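Local coordinates for protein dihydrolipoyl dehydrogenase (Elizabethkingia anophelis NUHP1, PDB 6UZI) that probably catalyses the NAD(+)-dependent oxidation of dihydrolipoyl groups on carrier proteins, using one bound FAD per subunit and a redox-active disulfide, at residues 165-169 with 251-256. Residues are numbered along the deposited sequence; the frame is centred on the assembly and turned at random.
Sequences DKERV and RNGDTV
A salt-bridge network over a small valine contact joins the loop 165-169 to the tip of the β-hairpin 251-256 in the probable NAD-binding domain, away from the FAD and zinc sites. The loop is coiled around D165 (chi1 p), whose OD2 accepts from E167 N at 2.8 Å, an Asx turn, and from R168 N and V169 N, both at 2.9 Å. This leaves D165 OD1 facing R251. R251, extended with chi1 t, brings NH1 to D165 OD1 at 3.1 Å and to E167 OE2 at 2.7 Å, both near the guanidinium plane, while R251 NE donates a hydrogen bond to G253 O at 2.8 Å across the hairpin turn (G253 phi/psi 72/-115). The R168 side chain passes across one face of the R251 guanidinium, with R168 CD 3.5 Å from R251 NE. R168 NH2 meets D254 OD1 at 3.3 Å out of plane, a purely electrostatic pair. Deeper, V169 CG2 packs on V256 CG2 at 4.0 Å; CA atoms of R168 and V256 lie 7.4 Å apart. R168 NE also donates a hydrogen bond to D273 O, and its guanidinium makes a cation-pi contact with Y274. The loop leads into edge strand 169-170 of the parallel Rossmann-type sheet, beside 274-277; the hairpin belongs to the three-stranded antiparallel sheet with 267-272.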
# COMPACT_ATOMS: atom_id res chain seq x y z
N ASP A 165 35.28 1.58 14.78
CA ASP A 165 36.05 2.81 14.67
C ASP A 165 35.26 3.98 14.11
O ASP A 165 35.85 5.05 13.91
CB ASP A 165 37.31 2.58 13.82
CG ASP A 165 37.00 2.09 12.41
OD1 ASP A 165 37.88 1.44 11.82
OD2 ASP A 165 35.88 2.33 11.90
N LYS A 166 33.96 3.82 13.85
CA LYS A 166 33.11 4.88 13.32
C LYS A 166 33.60 5.42 11.98
O LYS A 166 33.23 6.53 11.59
CB LYS A 166 32.94 6.03 14.33
CG LYS A 166 32.56 5.56 15.74
CD LYS A 166 31.55 6.48 16.41
CE LYS A 166 31.05 5.86 17.71
NZ LYS A 166 29.82 6.52 18.24
N GLU A 167 34.43 4.65 11.28
CA GLU A 167 34.92 5.03 9.96
C GLU A 167 34.64 3.92 8.96
O GLU A 167 33.77 4.07 8.08
CB GLU A 167 36.41 5.35 9.99
CG GLU A 167 36.72 6.80 10.27
CD GLU A 167 38.13 7.01 10.76
OE1 GLU A 167 38.38 8.05 11.41
OE2 GLU A 167 38.99 6.14 10.51
N ARG A 168 35.34 2.80 9.09
CA ARG A 168 35.14 1.67 8.20
C ARG A 168 34.60 0.43 8.89
O ARG A 168 33.97 -0.40 8.23
CB ARG A 168 36.45 1.33 7.48
CG ARG A 168 37.07 2.53 6.78
CD ARG A 168 38.20 2.15 5.83
NE ARG A 168 37.78 2.35 4.45
CZ ARG A 168 38.01 3.46 3.74
NH1 ARG A 168 37.57 3.54 2.49
NH2 ARG A 168 38.69 4.47 4.28
N VAL A 169 34.82 0.28 10.19
CA VAL A 169 34.20 -0.79 10.97
C VAL A 169 33.10 -0.16 11.82
O VAL A 169 33.36 0.36 12.91
CB VAL A 169 35.24 -1.53 11.82
CG1 VAL A 169 34.56 -2.60 12.66
CG2 VAL A 169 36.28 -2.17 10.92
N ARG A 251 40.94 -3.97 10.39
CA ARG A 251 41.05 -2.80 9.52
C ARG A 251 42.51 -2.59 9.15
O ARG A 251 43.36 -2.42 10.03
CB ARG A 251 40.49 -1.54 10.18
CG ARG A 251 40.90 -0.28 9.43
CD ARG A 251 39.88 0.83 9.51
NE ARG A 251 40.24 1.95 8.64
CZ ARG A 251 39.89 3.21 8.87
NH1 ARG A 251 39.19 3.51 9.96
NH2 ARG A 251 40.26 4.17 8.03
N ASN A 252 42.81 -2.61 7.85
CA ASN A 252 44.16 -2.40 7.33
C ASN A 252 44.11 -1.20 6.39
O ASN A 252 44.05 -1.35 5.17
CB ASN A 252 44.68 -3.65 6.62
CG ASN A 252 44.61 -4.88 7.50
OD1 ASN A 252 45.30 -4.96 8.51
ND2 ASN A 252 43.78 -5.85 7.11
N GLY A 253 44.10 -0.00 6.97
CA GLY A 253 44.03 1.18 6.14
C GLY A 253 42.65 1.33 5.52
O GLY A 253 41.67 1.51 6.25
N ASP A 254 42.57 1.23 4.20
CA ASP A 254 41.30 1.34 3.48
C ASP A 254 40.59 0.00 3.33
O ASP A 254 39.65 -0.09 2.53
CB ASP A 254 41.53 1.95 2.09
CG ASP A 254 41.98 3.39 2.14
OD1 ASP A 254 41.77 4.06 3.18
OD2 ASP A 254 42.54 3.86 1.13
N THR A 255 41.00 -1.02 4.06
CA THR A 255 40.47 -2.35 3.84
C THR A 255 40.10 -3.02 5.16
O THR A 255 40.81 -2.87 6.16
CB THR A 255 41.49 -3.21 3.09
OG1 THR A 255 41.82 -2.56 1.86
CG2 THR A 255 40.95 -4.60 2.80
N VAL A 256 39.00 -3.76 5.14
CA VAL A 256 38.56 -4.56 6.27
C VAL A 256 38.60 -6.02 5.85
O VAL A 256 38.13 -6.37 4.76
CB VAL A 256 37.14 -4.17 6.73
CG1 VAL A 256 36.75 -5.00 7.92
CG2 VAL A 256 37.09 -2.68 7.05